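Local coordinates for protein diaminobutyrate-pyruvate transaminase and L-2,4-diaminobutyrate decarboxylase (Vibrio parahaemolyticus, PDB 2QMA) that probably binds pyridoxal 5'-phosphate and cleaves a carbon-carbon bond as the decarboxylase-like C-terminal domain of a longer protein that also carries an aminotransferase domain, at residues Glu405-Asp408 and Met409-Asn413; Pro475-Thr478 and Thr479-Glu483; Leu392-Met395 and Tyr396-Leu399. All blocks are in the same frame, centred on the assembly; numbering follows the deposited sequence.

Contact 1. Residues Glu405-Asp408 and Met409-Asn413; sequences EVAD and MIRTN
Asp408 and Arg411, one helical turn apart, make the salt bridge of this contact. Arg411 reaches back with two nitrogens to a single carboxylate oxygen: Arg411 NE lies 3.2 Å and NH2 3.1 Å from Asp408 OD1. The oxygen sits in the guanidinium plane, at its edge, whereas the carboxylate itself is turned 64° against that plane. A turn about CG-CD (chi3 -49°) brings the guanidinium alongside the aspartate; the two side chains lie side by side and point the same way. NH1 is used separately, in a salt bridge to Glu421, which leaves the arginine held between two carboxylates and probably stabilises its positive charge.

The backbone bonds follow the i to i+4 pattern of an alpha helix. Arg411 N to Ala407 O is 2.9 Å, and the last of the series, Thr412 N to Asp408 O, has stretched to 3.2 Å as the chain leaves helical geometry. Thr412 OG1 adds a weak bond to the same carbonyl.

Apolar packing lines the inward side. Val406 CG1 meets Ile410 CD1 at 4.0 Å, the two branched side chains slanting across each other, and selenomethionine Met409 makes a looser contact through its CE with Val406 CG2.

This is the C-terminal end of helix 389-411. Val406, Met409 and Ile410 pack on helix 479-495 through Phe482 and Leu486, while Ala407, Ile410 and Arg411 touch Leu418 on strand 416-418, and Ile410 also reaches Val427 and Phe429 of strand 426-431.

Contact 2. Residues Pro475-Thr478 and Thr479-Glu483; sequences PCLT and TSDFE
Thr478 meets Asp481 at the start of a helix, the threonine standing at the N-cap. Its backbone N-H donates to Asp481 OD2 at 2.9 Å with an N-H...O angle of 155°, and the nitrogen approaches that oxygen from its anti side, 34° out of the carboxylate plane. With chi1 at -70°, the aspartate's CG lies beside its own backbone N, which turns the carboxylate back toward the cap. This is the side-chain-to-backbone half of a capping box, the third residue of the helix folding back onto the N-cap amide. The negative carboxylate would probably also interact favourably with the helix dipole.

The threonine hydroxyl shares a hydrogen bond with Ser480 OG at 2.9 Å, and Thr478 O receives weak bonds from the N-H groups of Asp481 and Phe482.

Next out comes an apolar pair. Leu477 CD1 lies 3.7 Å from Phe482 CZ, and Leu477 CB is 3.9 Å from Phe482 CE2; the two side chains cross at about a right angle. The preceding loop is fixed by polar bonds: Leu477 O accepts from Gln402 NE2 and from Gln16 NE2 of the second subunit, which also donates to Pro475 O.

The turn carries the chain from strand 465-471 into helix 479-495. Phe482 faces helix 389-411, where it also packs on Gln402, and Pro475 lies on Met395 of the same helix.

Contact 3. Residues Leu392-Met395 and Tyr396-Leu399; sequences LGDM and YDHL
Leu392 O sits over the centre of the Tyr396 ring, 3.0 Å above its plane, while accepting from Tyr396 N at 3.0 Å. A chi1 of -53° folds the ring back beneath this carbonyl, and its far end runs alongside Leu392, with Leu392 CB 3.8 Å from Tyr396 OH. The phenol oxygen finds its polar partner in Leu326 O, next to Lys325, the predicted attachment point of pyridoxal phosphate, unmodified here; the side chains of Tyr396 and Lys325 are about 9 Å apart. A lysine of this kind carries the cofactor as an internal aldimine in the pyridoxal-phosphate decarboxylases, whose fold-type I family this domain joins by sequence; the contact thus joins helix 389-411 to the loop of the predicted cofactor lysine.

The backbone acceptors are taken up turn by turn: Gly393 O by Asp397 N at 3.0 Å, with a weak second bond from Tyr396 N, Asp394 O by His398 N, and Met395 O by Leu399 N.

Two carboxylates lie close on another side of the helix, Asp394 OD1 4.4 Å from Asp397 OD2. One water donates to both, at 3.1 Å to Asp394 OD1 and a short 2.5 Å to Asp397 OD2. Lys390 forms a salt bridge with Asp394 OD1, probably easing their repulsion, and Ser305 OG hydrogen-bonds to Asp397 OD2.

In the fold
Along the chain the order is contact 3, contact 1, contact 2. The first two sit on the same helix, 389-411, with centres about 20 Å apart and nearest atoms about 6 Å apart. Contact 2 opens helix 479-495 and touches both: Met409 CE lies 4.0 Å from Thr479 CG2 on the contact 1 side, and Pro475 O packs 3.2 Å from His398 CE1 on the contact 3 side. Helix 389-411 thus runs from the neighbourhood of the predicted cofactor lysine, at contact 3, to the small four-stranded antiparallel sheet, at contact 1. Both this helix, at contact 3, and the loop leading into helix 479-495, at contact 2, face the second subunit.

Contact 1. Residues Glu405-Asp408 and Met409-Asn413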
ATOM      1  N   GLU A 405     -21.135 -24.588  15.036  1.00 20.22           N
ATOM      2  CA  GLU A 405     -22.190 -24.385  16.033  1.00 20.44           C
ATOM      3  C   GLU A 405     -23.278 -23.402  15.579  1.00 19.26           C
ATOM      4  O   GLU A 405     -24.470 -23.633  15.828  1.00 18.94           O
ATOM      5  CB  GLU A 405     -21.563 -23.915  17.340  1.00 21.39           C
ATOM      6  CG  GLU A 405     -20.823 -25.028  18.082  1.00 24.87           C
ATOM      7  CD  GLU A 405     -20.178 -24.533  19.363  1.00 30.65           C
ATOM      8  OE1 GLU A 405     -20.168 -23.302  19.635  1.00 31.24           O
ATOM      9  OE2 GLU A 405     -19.672 -25.393  20.099  1.00 34.48           O
ATOM     10  N   VAL A 406     -22.862 -22.308  14.941  1.00 19.03           N
ATOM     11  CA  VAL A 406     -23.787 -21.317  14.365  1.00 18.51           C
ATOM     12  C   VAL A 406     -24.593 -21.920  13.214  1.00 18.33           C
ATOM     13  O   VAL A 406     -25.795 -21.732  13.163  1.00 17.73           O
ATOM     14  CB  VAL A 406     -23.069 -20.015  13.953  1.00 16.92           C
ATOM     15  CG1 VAL A 406     -24.017 -19.027  13.152  1.00 19.08           C
ATOM     16  CG2 VAL A 406     -22.468 -19.355  15.200  1.00 15.73           C
ATOM     17  N   ALA A 407     -23.929 -22.660  12.317  1.00 19.30           N
ATOM     18  CA  ALA A 407     -24.645 -23.390  11.264  1.00 20.27           C
ATOM     19  C   ALA A 407     -25.715 -24.277  11.882  1.00 20.64           C
ATOM     20  O   ALA A 407     -26.855 -24.242  11.432  1.00 21.88           O
ATOM     21  CB  ALA A 407     -23.697 -24.195  10.367  1.00 20.06           C
ATOM     22  N   ASP A 408     -25.381 -25.015  12.946  1.00 21.35           N
ATOM     23  CA  ASP A 408     -26.364 -25.872  13.641  1.00 22.76           C
ATOM     24  C   ASP A 408     -27.533 -25.083  14.214  1.00 23.19           C
ATOM     25  O   ASP A 408     -28.684 -25.512  14.151  1.00 23.41           O
ATOM     26  CB  ASP A 408     -25.701 -26.669  14.769  1.00 23.52           C
ATOM     27  CG  ASP A 408     -24.960 -27.884  14.262  1.00 26.45           C
ATOM     28  OD1 ASP A 408     -25.233 -28.320  13.118  1.00 28.76           O
ATOM     29  OD2 ASP A 408     -24.107 -28.403  15.010  1.00 30.47           O
HETATM   30  N   MSE A 409     -27.226 -23.930  14.795  1.00 22.24           N
HETATM   31  CA  MSE A 409     -28.236 -23.074  15.375  1.00 22.61           C
HETATM   32  C   MSE A 409     -29.214 -22.596  14.292  1.00 22.28           C
HETATM   33  O   MSE A 409     -30.434 -22.549  14.534  1.00 22.15           O
HETATM   34  CB  MSE A 409     -27.540 -21.905  16.077  1.00 22.47           C
HETATM   35  CG  MSE A 409     -28.434 -20.927  16.830  1.00 22.16           C
HETATM   36 SE   MSE A 409     -27.333 -19.322  17.198  0.70 25.28          SE
HETATM   37  CE  MSE A 409     -25.813 -20.252  17.922  1.00 16.16           C
ATOM     38  N   ILE A 410     -28.689 -22.273  13.105  1.00 21.17           N
ATOM     39  CA  ILE A 410     -29.546 -21.848  11.984  1.00 22.09           C
ATOM     40  C   ILE A 410     -30.391 -23.032  11.448  1.00 22.69           C
ATOM     41  O   ILE A 410     -31.565 -22.872  11.106  1.00 22.24           O
ATOM     42  CB  ILE A 410     -28.710 -21.179  10.893  1.00 21.45           C
ATOM     43  CG1 ILE A 410     -28.192 -19.835  11.421  1.00 21.61           C
ATOM     44  CG2 ILE A 410     -29.507 -20.961   9.596  1.00 20.79           C
ATOM     45  CD1 ILE A 410     -27.107 -19.222  10.593  1.00 20.74           C
ATOM     46  N   ARG A 411     -29.772 -24.218  11.423  1.00 23.99           N
ATOM     47  CA  ARG A 411     -30.396 -25.451  10.935  1.00 24.74           C
ATOM     48  C   ARG A 411     -31.682 -25.787  11.677  1.00 25.19           C
ATOM     49  O   ARG A 411     -32.655 -26.248  11.069  1.00 25.57           O
ATOM     50  CB  ARG A 411     -29.401 -26.612  11.083  1.00 25.21           C
ATOM     51  CG  ARG A 411     -29.730 -27.841  10.259  1.00 25.05           C
ATOM     52  CD  ARG A 411     -28.884 -29.046  10.706  1.00 25.26           C
ATOM     53  NE  ARG A 411     -27.454 -28.746  10.822  1.00 25.64           N
ATOM     54  CZ  ARG A 411     -26.641 -28.562   9.789  1.00 24.97           C
ATOM     55  NH1 ARG A 411     -27.133 -28.655   8.562  1.00 24.11           N
ATOM     56  NH2 ARG A 411     -25.341 -28.295   9.981  1.00 25.30           N
ATOM     57  N   THR A 412     -31.691 -25.539  12.988  1.00 24.83           N
ATOM     58  CA  THR A 412     -32.801 -25.946  13.859  1.00 25.45           C
ATOM     59  C   THR A 412     -33.770 -24.784  14.160  1.00 25.36           C
ATOM     60  O   THR A 412     -34.711 -24.911  14.955  1.00 24.43           O
ATOM     61  CB  THR A 412     -32.251 -26.609  15.144  1.00 26.15           C
ATOM     62  OG1 THR A 412     -31.546 -25.637  15.922  1.00 28.45           O
ATOM     63  CG2 THR A 412     -31.278 -27.749  14.775  1.00 25.69           C
ATOM     64  N   ASN A 413     -33.539 -23.671  13.470  1.00 25.55           N
ATOM     65  CA  ASN A 413     -34.383 -22.491  13.576  1.00 27.62           C
ATOM     66  C   ASN A 413     -35.233 -22.362  12.322  1.00 27.88           C
ATOM     67  O   ASN A 413     -34.710 -22.107  11.222  1.00 27.79           O
ATOM     68  CB  ASN A 413     -33.520 -21.240  13.800  1.00 27.34           C
ATOM     69  CG  ASN A 413     -34.343 -20.001  14.053  1.00 29.36           C
ATOM     70  OD1 ASN A 413     -35.239 -19.659  13.287  1.00 31.07           O
ATOM     71  ND2 ASN A 413     -34.030 -19.310  15.129  1.00 30.54           N
TER

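Contact 2. Residues Pro475-Thr478 and Thr479-Glu483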
ATOM      1  N   PRO A 475     -12.648 -13.586  17.569  1.00 16.01           N
ATOM      2  CA  PRO A 475     -12.601 -14.844  18.328  1.00 16.85           C
ATOM      3  C   PRO A 475     -13.257 -14.733  19.707  1.00 17.34           C
ATOM      4  O   PRO A 475     -13.225 -15.689  20.500  1.00 17.53           O
ATOM      5  CB  PRO A 475     -11.092 -15.139  18.404  1.00 17.19           C
ATOM      6  CG  PRO A 475     -10.450 -13.749  18.474  1.00 15.61           C
ATOM      7  CD  PRO A 475     -11.388 -12.830  17.683  1.00 15.83           C
ATOM      8  N   CYS A 476     -13.881 -13.576  19.979  1.00 17.47           N
ATOM      9  CA  CYS A 476     -14.382 -13.249  21.334  1.00 17.06           C
ATOM     10  C   CYS A 476     -15.904 -13.242  21.454  1.00 16.28           C
ATOM     11  O   CYS A 476     -16.453 -12.829  22.466  1.00 17.21           O
ATOM     12  CB  CYS A 476     -13.805 -11.880  21.760  1.00 17.75           C
ATOM     13  SG  CYS A 476     -12.023 -11.894  22.031  1.00 20.47           S
ATOM     14  N   LEU A 477     -16.576 -13.683  20.404  1.00 17.38           N
ATOM     15  CA  LEU A 477     -18.031 -13.799  20.327  1.00 17.08           C
ATOM     16  C   LEU A 477     -18.553 -15.042  21.045  1.00 16.67           C
ATOM     17  O   LEU A 477     -17.865 -16.044  21.119  1.00 15.86           O
ATOM     18  CB  LEU A 477     -18.448 -13.867  18.851  1.00 17.03           C
ATOM     19  CG  LEU A 477     -17.975 -12.732  17.930  1.00 18.52           C
ATOM     20  CD1 LEU A 477     -18.381 -13.024  16.467  1.00 20.49           C
ATOM     21  CD2 LEU A 477     -18.489 -11.368  18.375  1.00 21.23           C
ATOM     22  N   THR A 478     -19.781 -14.954  21.575  1.00 16.22           N
ATOM     23  CA  THR A 478     -20.381 -16.036  22.358  1.00 16.71           C
ATOM     24  C   THR A 478     -21.660 -16.497  21.684  1.00 17.00           C
ATOM     25  O   THR A 478     -22.165 -15.834  20.776  1.00 17.19           O
ATOM     26  CB  THR A 478     -20.752 -15.554  23.805  1.00 16.96           C
ATOM     27  OG1 THR A 478     -21.639 -14.446  23.690  1.00 17.66           O
ATOM     28  CG2 THR A 478     -19.531 -15.098  24.563  1.00 17.32           C
ATOM     29  N   THR A 479     -22.182 -17.644  22.129  1.00 17.97           N
ATOM     30  CA  THR A 479     -23.459 -18.173  21.642  1.00 18.24           C
ATOM     31  C   THR A 479     -24.532 -17.094  21.700  1.00 17.59           C
ATOM     32  O   THR A 479     -25.265 -16.902  20.743  1.00 17.52           O
ATOM     33  CB  THR A 479     -23.921 -19.410  22.480  1.00 19.38           C
ATOM     34  OG1 THR A 479     -22.843 -20.346  22.572  1.00 21.21           O
ATOM     35  CG2 THR A 479     -25.142 -20.098  21.855  1.00 20.00           C
ATOM     36  N   SER A 480     -24.611 -16.390  22.826  1.00 16.92           N
ATOM     37  CA  SER A 480     -25.646 -15.376  23.029  1.00 17.59           C
ATOM     38  C   SER A 480     -25.501 -14.207  22.037  1.00 17.06           C
ATOM     39  O   SER A 480     -26.490 -13.572  21.678  1.00 16.10           O
ATOM     40  CB  SER A 480     -25.629 -14.880  24.483  1.00 18.90           C
ATOM     41  OG  SER A 480     -24.333 -14.375  24.782  1.00 21.36           O
ATOM     42  N   ASP A 481     -24.269 -13.915  21.602  1.00 16.61           N
ATOM     43  CA  ASP A 481     -24.093 -12.925  20.525  1.00 17.38           C
ATOM     44  C   ASP A 481     -24.822 -13.350  19.253  1.00 17.07           C
ATOM     45  O   ASP A 481     -25.461 -12.518  18.592  1.00 16.71           O
ATOM     46  CB  ASP A 481     -22.598 -12.694  20.210  1.00 17.72           C
ATOM     47  CG  ASP A 481     -21.869 -11.950  21.351  1.00 20.74           C
ATOM     48  OD1 ASP A 481     -22.490 -11.081  21.993  1.00 19.02           O
ATOM     49  OD2 ASP A 481     -20.679 -12.230  21.612  1.00 21.16           O
ATOM     50  N   PHE A 482     -24.692 -14.637  18.906  1.00 16.36           N
ATOM     51  CA  PHE A 482     -25.265 -15.189  17.680  1.00 16.45           C
ATOM     52  C   PHE A 482     -26.776 -15.322  17.784  1.00 16.00           C
ATOM     53  O   PHE A 482     -27.478 -14.998  16.832  1.00 15.95           O
ATOM     54  CB  PHE A 482     -24.578 -16.494  17.293  1.00 17.24           C
ATOM     55  CG  PHE A 482     -23.226 -16.265  16.649  1.00 17.13           C
ATOM     56  CD1 PHE A 482     -23.155 -15.794  15.337  1.00 19.63           C
ATOM     57  CD2 PHE A 482     -22.049 -16.434  17.383  1.00 19.60           C
ATOM     58  CE1 PHE A 482     -21.921 -15.526  14.722  1.00 19.93           C
ATOM     59  CE2 PHE A 482     -20.767 -16.160  16.769  1.00 18.81           C
ATOM     60  CZ  PHE A 482     -20.729 -15.726  15.436  1.00 19.06           C
ATOM     61  N   GLU A 483     -27.264 -15.761  18.949  1.00 15.52           N
ATOM     62  CA  GLU A 483     -28.687 -15.834  19.193  1.00 16.45           C
ATOM     63  C   GLU A 483     -29.347 -14.472  19.031  1.00 16.25           C
ATOM     64  O   GLU A 483     -30.372 -14.334  18.361  1.00 15.70           O
ATOM     65  CB  GLU A 483     -28.972 -16.385  20.595  1.00 17.89           C
ATOM     66  CG  GLU A 483     -28.643 -17.835  20.659  1.00 21.60           C
ATOM     67  CD  GLU A 483     -28.963 -18.475  21.997  1.00 28.52           C
ATOM     68  OE1 GLU A 483     -29.025 -17.770  23.044  1.00 29.84           O
ATOM     69  OE2 GLU A 483     -29.123 -19.713  21.985  1.00 32.52           O
TER

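Contact 3. Residues Leu392-Met395 and Tyr396-Leu399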
ATOM      1  N   LEU A 392      -2.846 -17.556  18.275  1.00 16.12           N
ATOM      2  CA  LEU A 392      -3.602 -17.358  17.010  1.00 16.08           C
ATOM      3  C   LEU A 392      -4.154 -18.718  16.510  1.00 15.35           C
ATOM      4  O   LEU A 392      -5.300 -18.814  16.090  1.00 14.14           O
ATOM      5  CB  LEU A 392      -2.743 -16.687  15.927  1.00 16.35           C
ATOM      6  CG  LEU A 392      -2.277 -15.235  16.185  1.00 17.62           C
ATOM      7  CD1 LEU A 392      -1.214 -14.765  15.163  1.00 16.91           C
ATOM      8  CD2 LEU A 392      -3.466 -14.260  16.196  1.00 15.86           C
ATOM      9  N   GLY A 393      -3.328 -19.757  16.559  1.00 15.29           N
ATOM     10  CA  GLY A 393      -3.783 -21.096  16.196  1.00 16.05           C
ATOM     11  C   GLY A 393      -5.004 -21.500  16.992  1.00 15.00           C
ATOM     12  O   GLY A 393      -6.010 -21.964  16.434  1.00 15.01           O
ATOM     13  N   ASP A 394      -4.934 -21.284  18.294  1.00 15.89           N
ATOM     14  CA  ASP A 394      -6.075 -21.593  19.190  1.00 16.97           C
ATOM     15  C   ASP A 394      -7.356 -20.800  18.834  1.00 16.77           C
ATOM     16  O   ASP A 394      -8.472 -21.352  18.865  1.00 16.61           O
ATOM     17  CB  ASP A 394      -5.701 -21.376  20.658  1.00 17.50           C
ATOM     18  CG  ASP A 394      -4.627 -22.331  21.174  1.00 19.20           C
ATOM     19  OD1 ASP A 394      -4.229 -23.317  20.515  1.00 18.98           O
ATOM     20  OD2 ASP A 394      -4.155 -22.066  22.293  1.00 21.37           O
HETATM   21  N   MSE A 395      -7.195 -19.523  18.476  1.00 16.49           N
HETATM   22  CA  MSE A 395      -8.322 -18.704  18.022  1.00 16.05           C
HETATM   23  C   MSE A 395      -8.984 -19.318  16.795  1.00 16.71           C
HETATM   24  O   MSE A 395     -10.213 -19.328  16.669  1.00 16.47           O
HETATM   25  CB  MSE A 395      -7.878 -17.258  17.737  1.00 15.27           C
HETATM   26  CG  MSE A 395      -7.350 -16.514  18.977  1.00 15.60           C
HETATM   27 SE   MSE A 395      -6.734 -14.758  18.609  0.70 17.51          SE
HETATM   28  CE  MSE A 395      -5.731 -14.391  20.202  1.00 20.11           C
ATOM     29  N   TYR A 396      -8.165 -19.838  15.880  1.00 16.41           N
ATOM     30  CA  TYR A 396      -8.693 -20.357  14.608  1.00 16.64           C
ATOM     31  C   TYR A 396      -9.422 -21.668  14.840  1.00 16.69           C
ATOM     32  O   TYR A 396     -10.476 -21.873  14.245  1.00 17.86           O
ATOM     33  CB  TYR A 396      -7.594 -20.516  13.538  1.00 16.26           C
ATOM     34  CG  TYR A 396      -6.791 -19.261  13.313  1.00 17.46           C
ATOM     35  CD1 TYR A 396      -7.388 -18.011  13.417  1.00 16.68           C
ATOM     36  CD2 TYR A 396      -5.422 -19.323  13.018  1.00 18.29           C
ATOM     37  CE1 TYR A 396      -6.641 -16.828  13.262  1.00 17.38           C
ATOM     38  CE2 TYR A 396      -4.664 -18.143  12.819  1.00 19.65           C
ATOM     39  CZ  TYR A 396      -5.277 -16.903  12.947  1.00 18.56           C
ATOM     40  OH  TYR A 396      -4.532 -15.745  12.754  1.00 18.95           O
ATOM     41  N   ASP A 397      -8.867 -22.531  15.694  1.00 16.26           N
ATOM     42  CA  ASP A 397      -9.555 -23.780  16.134  1.00 15.37           C
ATOM     43  C   ASP A 397     -10.959 -23.423  16.656  1.00 15.79           C
ATOM     44  O   ASP A 397     -11.960 -24.025  16.281  1.00 15.88           O
ATOM     45  CB  ASP A 397      -8.747 -24.494  17.220  1.00 15.22           C
ATOM     46  CG  ASP A 397      -7.415 -25.060  16.693  1.00 16.12           C
ATOM     47  OD1 ASP A 397      -7.210 -25.077  15.439  1.00 17.74           O
ATOM     48  OD2 ASP A 397      -6.581 -25.499  17.511  1.00 15.05           O
ATOM     49  N   HIS A 398     -11.002 -22.420  17.522  1.00 16.21           N
ATOM     50  CA  HIS A 398     -12.262 -21.876  18.059  1.00 16.92           C
ATOM     51  C   HIS A 398     -13.264 -21.417  16.989  1.00 17.05           C
ATOM     52  O   HIS A 398     -14.473 -21.738  17.039  1.00 16.17           O
ATOM     53  CB  HIS A 398     -11.964 -20.719  18.999  1.00 16.88           C
ATOM     54  CG  HIS A 398     -13.191 -19.975  19.402  1.00 18.23           C
ATOM     55  ND1 HIS A 398     -13.539 -18.755  18.859  1.00 21.77           N
ATOM     56  CD2 HIS A 398     -14.207 -20.335  20.219  1.00 15.83           C
ATOM     57  CE1 HIS A 398     -14.689 -18.362  19.379  1.00 17.41           C
ATOM     58  NE2 HIS A 398     -15.115 -19.305  20.209  1.00 20.06           N
ATOM     59  N   LEU A 399     -12.753 -20.640  16.035  1.00 16.68           N
ATOM     60  CA  LEU A 399     -13.572 -20.054  15.018  1.00 17.35           C
ATOM     61  C   LEU A 399     -14.191 -21.158  14.187  1.00 17.58           C
ATOM     62  O   LEU A 399     -15.355 -21.069  13.868  1.00 16.79           O
ATOM     63  CB  LEU A 399     -12.757 -19.105  14.138  1.00 17.89           C
ATOM     64  CG  LEU A 399     -12.353 -17.735  14.702  1.00 17.72           C
ATOM     65  CD1 LEU A 399     -11.482 -16.970  13.704  1.00 19.31           C
ATOM     66  CD2 LEU A 399     -13.596 -16.922  15.071  1.00 19.51           C
TER
HETATM   67  O   HOH W   1      -4.215 -24.642  17.743  1.00 31.52           O